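Local atomic coordinates of xylooligosaccharide oxidase (Myceliophthora thermophila, PDB entry 5L6G), a protein that oxidises the C1 hydroxyl of xylooligosaccharides and related sugars to lactones, passing the electrons through a bicovalently bound FAD to molecular oxygen, which becomes hydrogen peroxide. Residues F53-P58 with D337-F342; T154-G159 with G327-T332. All coordinates share one frame; numbering follows the deposited sequence.

Contact 1 of 2, residues F53-P58 with D337-F342. With XYP (beta-D-xylopyranose), chain I; FAD (flavin-adenine dinucleotide), chain D.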
loop_
_atom_site.group_PDB
_atom_site.type_symbol
_atom_site.label_atom_id
_atom_site.label_comp_id
_atom_site.label_asym_id
_atom_site.label_seq_id
_atom_site.Cartn_x
_atom_site.Cartn_y
_atom_site.Cartn_z
ATOM N N PHE A 53 -6.437 -12.450 -0.150
ATOM C CA PHE A 53 -5.062 -12.596 -0.574
ATOM C C PHE A 53 -4.318 -13.378 0.512
ATOM O O PHE A 53 -3.508 -14.265 0.224
ATOM C CB PHE A 53 -4.370 -11.259 -0.779
ATOM C CG PHE A 53 -2.906 -11.417 -0.983
ATOM C CD1 PHE A 53 -2.430 -11.988 -2.155
ATOM C CD2 PHE A 53 -2.013 -11.079 0.014
ATOM C CE1 PHE A 53 -1.068 -12.186 -2.335
ATOM C CE2 PHE A 53 -0.647 -11.269 -0.159
ATOM C CZ PHE A 53 -0.178 -11.822 -1.338
ATOM N N ASN A 54 -4.592 -13.031 1.757
ATOM C CA ASN A 54 -3.983 -13.717 2.877
ATOM C C ASN A 54 -4.854 -14.889 3.286
ATOM O O ASN A 54 -5.871 -14.701 3.943
ATOM C CB ASN A 54 -3.784 -12.772 4.064
ATOM C CG ASN A 54 -2.872 -13.365 5.142
ATOM O OD1 ASN A 54 -2.578 -14.575 5.167
ATOM N ND2 ASN A 54 -2.434 -12.515 6.043
ATOM N N ASP A 55 -4.438 -16.092 2.907
ATOM C CA ASP A 55 -5.178 -17.309 3.241
ATOM C C ASP A 55 -5.291 -17.590 4.725
ATOM O O ASP A 55 -6.056 -18.456 5.128
ATOM C CB ASP A 55 -4.551 -18.528 2.571
ATOM C CG ASP A 55 -4.844 -18.589 1.104
ATOM O OD1 ASP A 55 -6.006 -18.330 0.730
ATOM O OD2 ASP A 55 -3.908 -18.886 0.340
ATOM N N ARG A 56 -4.509 -16.885 5.533
ATOM C CA ARG A 56 -4.647 -16.991 6.984
ATOM C C ARG A 56 -5.966 -16.381 7.461
ATOM O O ARG A 56 -6.431 -16.721 8.542
ATOM C CB ARG A 56 -3.505 -16.276 7.676
ATOM C CG ARG A 56 -3.371 -16.572 9.154
ATOM C CD ARG A 56 -2.120 -15.903 9.722
ATOM N NE ARG A 56 -2.171 -14.453 9.736
ATOM C CZ ARG A 56 -2.880 -13.727 10.603
ATOM N NH1 ARG A 56 -3.649 -14.315 11.520
ATOM N NH2 ARG A 56 -2.839 -12.401 10.548
ATOM N N LEU A 57 -6.548 -15.487 6.655
ATOM C CA LEU A 57 -7.655 -14.649 7.063
ATOM C C LEU A 57 -8.839 -14.640 6.082
ATOM O O LEU A 57 -9.214 -13.585 5.537
ATOM C CB LEU A 57 -7.147 -13.229 7.299
ATOM C CG LEU A 57 -6.161 -13.061 8.451
ATOM C CD1 LEU A 57 -5.636 -11.629 8.443
ATOM C CD2 LEU A 57 -6.772 -13.446 9.809
ATOM N N PRO A 58 -9.458 -15.814 5.873
ATOM C CA PRO A 58 -10.664 -15.848 5.113
ATOM C C PRO A 58 -11.795 -15.293 5.960
ATOM O O PRO A 58 -11.798 -15.478 7.190
ATOM C CB PRO A 58 -10.873 -17.332 4.866
ATOM C CG PRO A 58 -10.325 -17.975 6.103
ATOM C CD PRO A 58 -9.144 -17.128 6.473
ATOM N N ASP A 337 -6.638 -15.168 -8.327
ATOM C CA ASP A 337 -6.685 -15.909 -7.067
ATOM C C ASP A 337 -5.307 -16.148 -6.439
ATOM O O ASP A 337 -5.123 -17.140 -5.724
ATOM C CB ASP A 337 -7.418 -17.246 -7.284
ATOM C CG ASP A 337 -6.666 -18.193 -8.209
ATOM O OD1 ASP A 337 -5.490 -17.927 -8.535
ATOM O OD2 ASP A 337 -7.258 -19.220 -8.612
ATOM N N GLN A 338 -4.349 -15.248 -6.685
ATOM C CA GLN A 338 -3.043 -15.371 -6.062
ATOM C C GLN A 338 -3.258 -15.220 -4.561
ATOM O O GLN A 338 -4.012 -14.332 -4.122
ATOM C CB GLN A 338 -2.071 -14.300 -6.568
ATOM C CG GLN A 338 -1.767 -14.387 -8.055
ATOM C CD GLN A 338 -1.170 -15.723 -8.446
ATOM O OE1 GLN A 338 -1.877 -16.607 -8.944
ATOM N NE2 GLN A 338 0.133 -15.888 -8.206
ATOM N N SER A 339 -2.668 -16.111 -3.774
ATOM C CA SER A 339 -2.777 -15.972 -2.327
ATOM C C SER A 339 -1.558 -16.559 -1.607
ATOM O O SER A 339 -0.854 -17.393 -2.153
ATOM C CB SER A 339 -4.061 -16.619 -1.825
ATOM O OG SER A 339 -4.037 -18.014 -2.002
ATOM N N GLU A 340 -1.329 -16.082 -0.387
ATOM C CA GLU A 340 -0.258 -16.566 0.484
ATOM C C GLU A 340 -0.784 -16.639 1.893
ATOM O O GLU A 340 -1.852 -16.068 2.206
ATOM C CB GLU A 340 0.962 -15.638 0.446
ATOM C CG GLU A 340 1.516 -15.447 -0.946
ATOM C CD GLU A 340 2.719 -14.545 -1.014
ATOM O OE1 GLU A 340 3.229 -14.065 0.021
ATOM O OE2 GLU A 340 3.164 -14.309 -2.147
ATOM N N THR A 341 -0.054 -17.353 2.741
ATOM C CA THR A 341 -0.404 -17.461 4.157
ATOM C C THR A 341 0.700 -16.783 4.930
ATOM O O THR A 341 1.850 -17.188 4.848
ATOM C CB THR A 341 -0.517 -18.921 4.601
ATOM O OG1 THR A 341 -1.495 -19.587 3.789
ATOM C CG2 THR A 341 -0.923 -19.034 6.061
ATOM N N PHE A 342 0.363 -15.759 5.697
ATOM C CA PHE A 342 1.395 -14.960 6.324
ATOM C C PHE A 342 0.867 -14.065 7.445
ATOM O O PHE A 342 -0.360 -13.864 7.605
ATOM C CB PHE A 342 2.091 -14.095 5.257
ATOM C CG PHE A 342 1.177 -13.070 4.629
ATOM C CD1 PHE A 342 0.328 -13.424 3.596
ATOM C CD2 PHE A 342 1.145 -11.763 5.091
ATOM C CE1 PHE A 342 -0.536 -12.492 3.030
ATOM C CE2 PHE A 342 0.291 -10.820 4.511
ATOM C CZ PHE A 342 -0.547 -11.192 3.487
HETATM O O1 XYP I . -5.068 -12.249 12.817
HETATM C C1 XYP I . -4.485 -11.635 13.943
HETATM C C2 XYP I . -4.507 -12.626 15.107
HETATM C C3 XYP I . -3.821 -11.991 16.292
HETATM C C4 XYP I . -2.409 -11.621 15.886
HETATM C C5 XYP I . -2.428 -10.714 14.675
HETATM O O2 XYP I . -5.852 -13.010 15.454
HETATM O O3 XYP I . -3.749 -12.902 17.386
HETATM O O4 XYP I . -1.787 -10.988 16.999
HETATM O O5 XYP I . -3.146 -11.324 13.601
HETATM P PA FAD D . -8.421 -4.415 -0.939
HETATM O O1A FAD D . -9.429 -4.607 -2.048
HETATM O O2A FAD D . -8.254 -5.552 0.019
HETATM O O5B FAD D . -8.663 -3.038 -0.218
HETATM C C5B FAD D . -7.851 -2.548 0.852
HETATM C C4B FAD D . -8.620 -1.517 1.647
HETATM O O4B FAD D . -8.982 -0.433 0.789
HETATM C C3B FAD D . -9.918 -2.063 2.218
HETATM O O3B FAD D . -10.213 -1.395 3.426
HETATM C C2B FAD D . -10.941 -1.679 1.180
HETATM O O2B FAD D . -12.273 -1.641 1.677
HETATM C C1B FAD D . -10.410 -0.337 0.729
HETATM N N9A FAD D . -10.845 -0.045 -0.639
HETATM C C8A FAD D . -10.666 -0.772 -1.739
HETATM N N7A FAD D . -11.237 -0.171 -2.810
HETATM C C5A FAD D . -11.766 0.961 -2.348
HETATM C C6A FAD D . -12.541 2.048 -2.942
HETATM N N6A FAD D . -12.779 1.977 -4.266
HETATM N N1A FAD D . -12.960 3.035 -2.124
HETATM C C2A FAD D . -12.689 3.080 -0.817
HETATM N N3A FAD D . -11.970 2.097 -0.198
HETATM C C4A FAD D . -11.509 1.045 -0.928
HETATM N N1 FAD D . 1.915 -1.637 -1.060
HETATM C C2 FAD D . 2.834 -0.659 -1.338
HETATM O O2 FAD D . 2.704 0.475 -0.797
HETATM N N3 FAD D . 3.848 -0.885 -2.210
HETATM C C4 FAD D . 4.009 -2.066 -2.853
HETATM O O4 FAD D . 4.949 -2.293 -3.666
HETATM C C4X FAD D . 3.062 -3.173 -2.598
HETATM N N5 FAD D . 3.149 -4.396 -3.196
HETATM C C5X FAD D . 2.236 -5.414 -2.970
HETATM C C6 FAD D . 2.317 -6.657 -3.612
HETATM C C7 FAD D . 1.373 -7.656 -3.328
HETATM C C7M FAD D . 1.510 -8.987 -4.025
HETATM C C8 FAD D . 0.233 -7.400 -2.380
HETATM C C8M FAD D . -0.848 -8.442 -2.111
HETATM C C9 FAD D . 0.167 -6.154 -1.767
HETATM C C9A FAD D . 1.128 -5.155 -2.007
HETATM N N10 FAD D . 1.081 -3.886 -1.370
HETATM C C10 FAD D . 2.003 -2.869 -1.626
HETATM C "C1'" FAD D . 0.040 -3.546 -0.408
HETATM C "C2'" FAD D . -1.134 -2.875 -1.047
HETATM O "O2'" FAD D . -0.766 -1.514 -1.286
HETATM C "C3'" FAD D . -2.251 -2.908 -0.019
HETATM O "O3'" FAD D . -2.548 -4.252 0.376
HETATM C "C4'" FAD D . -3.493 -2.258 -0.634
HETATM O "O4'" FAD D . -4.257 -1.640 0.412
HETATM C "C5'" FAD D . -4.286 -3.297 -1.384
HETATM O "O5'" FAD D . -5.220 -2.650 -2.253
HETATM P P FAD D . -6.371 -3.540 -2.865
HETATM O O1P FAD D . -7.376 -2.694 -3.582
HETATM O O2P FAD D . -5.779 -4.683 -3.625
HETATM O O3P FAD D . -6.944 -4.250 -1.549
HETATM O O HOH W 1 -1.536 -19.824 0.968
#
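With CG anti to its backbone N (chi1 -167°), Asn54 lays its carboxamide over one face of the Phe342 ring, and Phe342 meets it there because its own CG sits between backbone N and carbonyl carbon (chi1 65°). Amide and ring planes differ by only 8°, and Asn54 ND2 stands over the ring centre. The stacked amide also bonds in two directions. Asn54 ND2 donates to Phe342 O at 2.9 Å, almost within the amide plane, while Asn54 OD1 accepts from Phe342 N at 3.2 Å and, from the opposite face of its plane, from Arg56 N. The last bond closes an Asx turn, which overlaps a type I beta turn from Asn54 to Leu57. Backbone pairing is limited to a single bridge between Asn54 and Glu340, with Glu340 N donating to Phe53 O and Asp55 N to Glu340 O; it joins the loop before strand 63-65 to the run of chain that leads into strand 341-349 of the eight-stranded antiparallel sheet. An alanine at Asn54 would probably remove the amide stacked on the ring, leave Phe342 N, Phe342 O and Tyr96 O each short of a bond, and release the turn at Arg56 N. Arg56 NE reaches Phe342 O at 2.9 Å in the guanidinium plane, and Arg56 NH1 binds O1 of a xylose distinct from the one beside the flavin. Phe53 CE2 touches Phe342 CE1 at 3.4 Å, rim to rim, and FAD C8M sits 3.3 Å above the centre of the Phe53 ring. Ser339 OG donates to Asp55 OD2 at 2.5 Å, and one water links that oxygen to Thr341 OG1.

Contact 2 of 2, residues T154-G159 with G327-T332. With FAD (flavin-adenine dinucleotide), chain D; XYP (beta-D-xylopyranose), chain H.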
loop_
_atom_site.group_PDB
_atom_site.type_symbol
_atom_site.label_atom_id
_atom_site.label_comp_id
_atom_site.label_asym_id
_atom_site.label_seq_id
_atom_site.Cartn_x
_atom_site.Cartn_y
_atom_site.Cartn_z
ATOM N N THR A 154 4.850 -2.091 -6.544
ATOM C CA THR A 154 5.218 -3.219 -7.352
ATOM C C THR A 154 4.077 -4.185 -7.094
ATOM O O THR A 154 3.404 -4.095 -6.070
ATOM C CB THR A 154 6.518 -3.865 -6.833
ATOM O OG1 THR A 154 6.248 -4.544 -5.601
ATOM C CG2 THR A 154 7.619 -2.812 -6.573
ATOM N N CYS A 155 3.861 -5.145 -7.960
ATOM C CA CYS A 155 2.803 -6.112 -7.683
ATOM C C CYS A 155 1.649 -5.792 -8.621
ATOM O O CYS A 155 0.785 -4.982 -8.289
ATOM C CB CYS A 155 2.295 -6.072 -6.218
ATOM S SG CYS A 155 3.341 -6.777 -4.903
ATOM N N PRO A 156 1.616 -6.460 -9.777
ATOM C CA PRO A 156 0.612 -6.204 -10.819
ATOM C C PRO A 156 -0.819 -6.442 -10.368
ATOM O O PRO A 156 -1.737 -5.821 -10.905
ATOM C CB PRO A 156 0.956 -7.207 -11.913
ATOM C CG PRO A 156 2.319 -7.720 -11.596
ATOM C CD PRO A 156 2.547 -7.541 -10.138
ATOM N N GLY A 157 -1.013 -7.321 -9.386
ATOM C CA GLY A 157 -2.368 -7.722 -8.982
ATOM C C GLY A 157 -3.033 -6.818 -7.966
ATOM O O GLY A 157 -4.227 -6.958 -7.699
ATOM N N VAL A 158 -2.266 -5.895 -7.392
ATOM C CA VAL A 158 -2.773 -4.984 -6.402
ATOM C C VAL A 158 -3.821 -4.042 -6.997
ATOM O O VAL A 158 -3.665 -3.538 -8.106
ATOM C CB VAL A 158 -1.644 -4.195 -5.745
ATOM C CG1 VAL A 158 -2.156 -2.979 -4.989
ATOM C CG2 VAL A 158 -0.864 -5.104 -4.817
ATOM N N GLY A 159 -4.903 -3.835 -6.253
ATOM C CA GLY A 159 -5.985 -2.992 -6.741
ATOM C C GLY A 159 -5.660 -1.539 -6.497
ATOM O O GLY A 159 -5.114 -1.197 -5.471
ATOM N N GLY A 327 4.114 -13.723 -13.295
ATOM C CA GLY A 327 4.090 -14.007 -14.724
ATOM C C GLY A 327 3.224 -12.977 -15.419
ATOM O O GLY A 327 3.675 -12.279 -16.335
ATOM N N GLU A 328 1.982 -12.863 -14.951
ATOM C CA GLU A 328 1.003 -11.963 -15.553
ATOM C C GLU A 328 1.208 -10.522 -15.077
ATOM O O GLU A 328 1.298 -10.255 -13.872
ATOM C CB GLU A 328 -0.425 -12.423 -15.231
ATOM C CG GLU A 328 -1.152 -13.124 -16.370
ATOM C CD GLU A 328 -1.846 -12.145 -17.312
ATOM O OE1 GLU A 328 -1.142 -11.469 -18.100
ATOM O OE2 GLU A 328 -3.099 -12.056 -17.274
ATOM N N ILE A 329 1.264 -9.599 -16.033
ATOM C CA ILE A 329 1.351 -8.170 -15.737
ATOM C C ILE A 329 0.006 -7.475 -15.934
ATOM O O ILE A 329 -0.493 -6.828 -15.026
ATOM C CB ILE A 329 2.395 -7.513 -16.648
ATOM C CG1 ILE A 329 3.757 -8.175 -16.424
ATOM C CG2 ILE A 329 2.480 -6.014 -16.402
ATOM C CD1 ILE A 329 4.349 -7.933 -15.058
ATOM N N ASP A 330 -0.564 -7.605 -17.129
ATOM C CA ASP A 330 -1.818 -6.924 -17.470
ATOM C C ASP A 330 -2.998 -7.764 -16.981
ATOM O O ASP A 330 -3.691 -8.401 -17.763
ATOM C CB ASP A 330 -1.887 -6.675 -18.981
ATOM C CG ASP A 330 -3.082 -5.818 -19.383
ATOM O OD1 ASP A 330 -3.768 -5.260 -18.497
ATOM O OD2 ASP A 330 -3.345 -5.721 -20.585
ATOM N N ILE A 331 -3.208 -7.761 -15.674
ATOM C CA ILE A 331 -4.213 -8.606 -15.044
ATOM C C ILE A 331 -5.555 -7.896 -14.946
ATOM O O ILE A 331 -5.663 -6.857 -14.305
ATOM C CB ILE A 331 -3.798 -9.009 -13.624
ATOM C CG1 ILE A 331 -2.428 -9.691 -13.627
ATOM C CG2 ILE A 331 -4.855 -9.925 -13.008
ATOM C CD1 ILE A 331 -1.792 -9.788 -12.254
ATOM N N THR A 332 -6.569 -8.484 -15.575
ATOM C CA THR A 332 -7.954 -8.041 -15.439
ATOM C C THR A 332 -8.940 -9.189 -15.166
ATOM O O THR A 332 -10.117 -8.943 -14.959
ATOM C CB THR A 332 -8.423 -7.335 -16.722
ATOM O OG1 THR A 332 -8.342 -8.247 -17.823
ATOM C CG2 THR A 332 -7.565 -6.115 -17.010
HETATM P PA FAD D . -8.421 -4.415 -0.939
HETATM O O1A FAD D . -9.429 -4.607 -2.048
HETATM O O2A FAD D . -8.254 -5.552 0.019
HETATM O O5B FAD D . -8.663 -3.038 -0.218
HETATM C C5B FAD D . -7.851 -2.548 0.852
HETATM C C4B FAD D . -8.620 -1.517 1.647
HETATM O O4B FAD D . -8.982 -0.433 0.789
HETATM C C3B FAD D . -9.918 -2.063 2.218
HETATM O O3B FAD D . -10.213 -1.395 3.426
HETATM C C2B FAD D . -10.941 -1.679 1.180
HETATM O O2B FAD D . -12.273 -1.641 1.677
HETATM C C1B FAD D . -10.410 -0.337 0.729
HETATM N N9A FAD D . -10.845 -0.045 -0.639
HETATM C C8A FAD D . -10.666 -0.772 -1.739
HETATM N N7A FAD D . -11.237 -0.171 -2.810
HETATM C C5A FAD D . -11.766 0.961 -2.348
HETATM C C6A FAD D . -12.541 2.048 -2.942
HETATM N N6A FAD D . -12.779 1.977 -4.266
HETATM N N1A FAD D . -12.960 3.035 -2.124
HETATM C C2A FAD D . -12.689 3.080 -0.817
HETATM N N3A FAD D . -11.970 2.097 -0.198
HETATM C C4A FAD D . -11.509 1.045 -0.928
HETATM N N1 FAD D . 1.915 -1.637 -1.060
HETATM C C2 FAD D . 2.834 -0.659 -1.338
HETATM O O2 FAD D . 2.704 0.475 -0.797
HETATM N N3 FAD D . 3.848 -0.885 -2.210
HETATM C C4 FAD D . 4.009 -2.066 -2.853
HETATM O O4 FAD D . 4.949 -2.293 -3.666
HETATM C C4X FAD D . 3.062 -3.173 -2.598
HETATM N N5 FAD D . 3.149 -4.396 -3.196
HETATM C C5X FAD D . 2.236 -5.414 -2.970
HETATM C C6 FAD D . 2.317 -6.657 -3.612
HETATM C C7 FAD D . 1.373 -7.656 -3.328
HETATM C C7M FAD D . 1.510 -8.987 -4.025
HETATM C C8 FAD D . 0.233 -7.400 -2.380
HETATM C C8M FAD D . -0.848 -8.442 -2.111
HETATM C C9 FAD D . 0.167 -6.154 -1.767
HETATM C C9A FAD D . 1.128 -5.155 -2.007
HETATM N N10 FAD D . 1.081 -3.886 -1.370
HETATM C C10 FAD D . 2.003 -2.869 -1.626
HETATM C "C1'" FAD D . 0.040 -3.546 -0.408
HETATM C "C2'" FAD D . -1.134 -2.875 -1.047
HETATM O "O2'" FAD D . -0.766 -1.514 -1.286
HETATM C "C3'" FAD D . -2.251 -2.908 -0.019
HETATM O "O3'" FAD D . -2.548 -4.252 0.376
HETATM C "C4'" FAD D . -3.493 -2.258 -0.634
HETATM O "O4'" FAD D . -4.257 -1.640 0.412
HETATM C "C5'" FAD D . -4.286 -3.297 -1.384
HETATM O "O5'" FAD D . -5.220 -2.650 -2.253
HETATM P P FAD D . -6.371 -3.540 -2.865
HETATM O O1P FAD D . -7.376 -2.694 -3.582
HETATM O O2P FAD D . -5.779 -4.683 -3.625
HETATM O O3P FAD D . -6.944 -4.250 -1.549
HETATM O O1 XYP H . 6.506 -3.746 -0.632
HETATM C C1 XYP H . 6.055 -4.852 -1.411
HETATM C C2 XYP H . 7.215 -5.373 -2.257
HETATM C C3 XYP H . 6.847 -6.675 -2.956
HETATM C C4 XYP H . 6.311 -7.682 -1.943
HETATM C C5 XYP H . 5.169 -7.073 -1.118
HETATM O O2 XYP H . 7.531 -4.375 -3.228
HETATM O O3 XYP H . 7.964 -7.183 -3.705
HETATM O O4 XYP H . 5.780 -8.825 -2.625
HETATM O O5 XYP H . 5.553 -5.838 -0.523
HETATM O O HOH W 2 -2.908 -5.674 -13.296
#
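Pro156 sets the CB-CG side of its ring against the carbonyl oxygens of Glu328 and Ile329 and the CD1 methyls of Ile329 and Ile331. Its CB lies 3.5 Å from Ile329 O and its CG 3.6 Å from Glu328 O, so two carbonyl oxygens border the ring. Methyl groups complete the fit: Ile329 CD1 approaches Pro156 CG at 4.0 Å, whereas Ile331 CD1 packs near Pro156 CB and the backbone N of Gly157. Ile331 has CG1 anti to its carbonyl carbon (chi1 -56°) and CD1 extended beyond it (chi2 165°), which carries that methyl to the proline. The join is small, burying 162 Å² over both sides. A water within bonding distance of Pro156 O and Ile331 O can donate to either, though perhaps not to both at once. Ile329 also packs on helix 316-322, and Pro156 and Val158 pair by backbone with the start of helix 135-146.

Across the type I beta turn from Cys155 to Val158, the same loop serves the FAD-binding domain of the PCMH type. Cys155 SG is covalently joined to FAD C6 at 1.7 Å, one half of the bicovalent linkage that His94 completes. Thr154 N donates to FAD O4 at 2.9 Å, and Thr154 OG1 is hydrogen-bonded to O2 of the xylose in the active site. Val158 CG2 lies 3.4 Å from FAD C9, while Gly159 N, at the N-cap of helix 160-165, donates to FAD O2P. The chemistry is thus divided, which implies that 327-332 packs mainly by apolar contact on the back of a loop whose covalent and directed bonds go to flavin and sugar.

Contacts 1 and 2 have centres 16 Å apart, with nearest atoms about 6 Å from each other and no direct touch. Along the chain the order is 53-58, 154-159, 327-332, 337-342, so both segments of contact 2 fall between those of contact 1. The two later segments follow one another between helix 316-322 and the first residues of strand 341-349, which belongs to the eight-stranded antiparallel sheet. This run of chain meets two separate loops of the N-terminal part, one before strand 63-65 and one before helix 160-165. On its way into the sheet it therefore packs against two loops that both touch FAD.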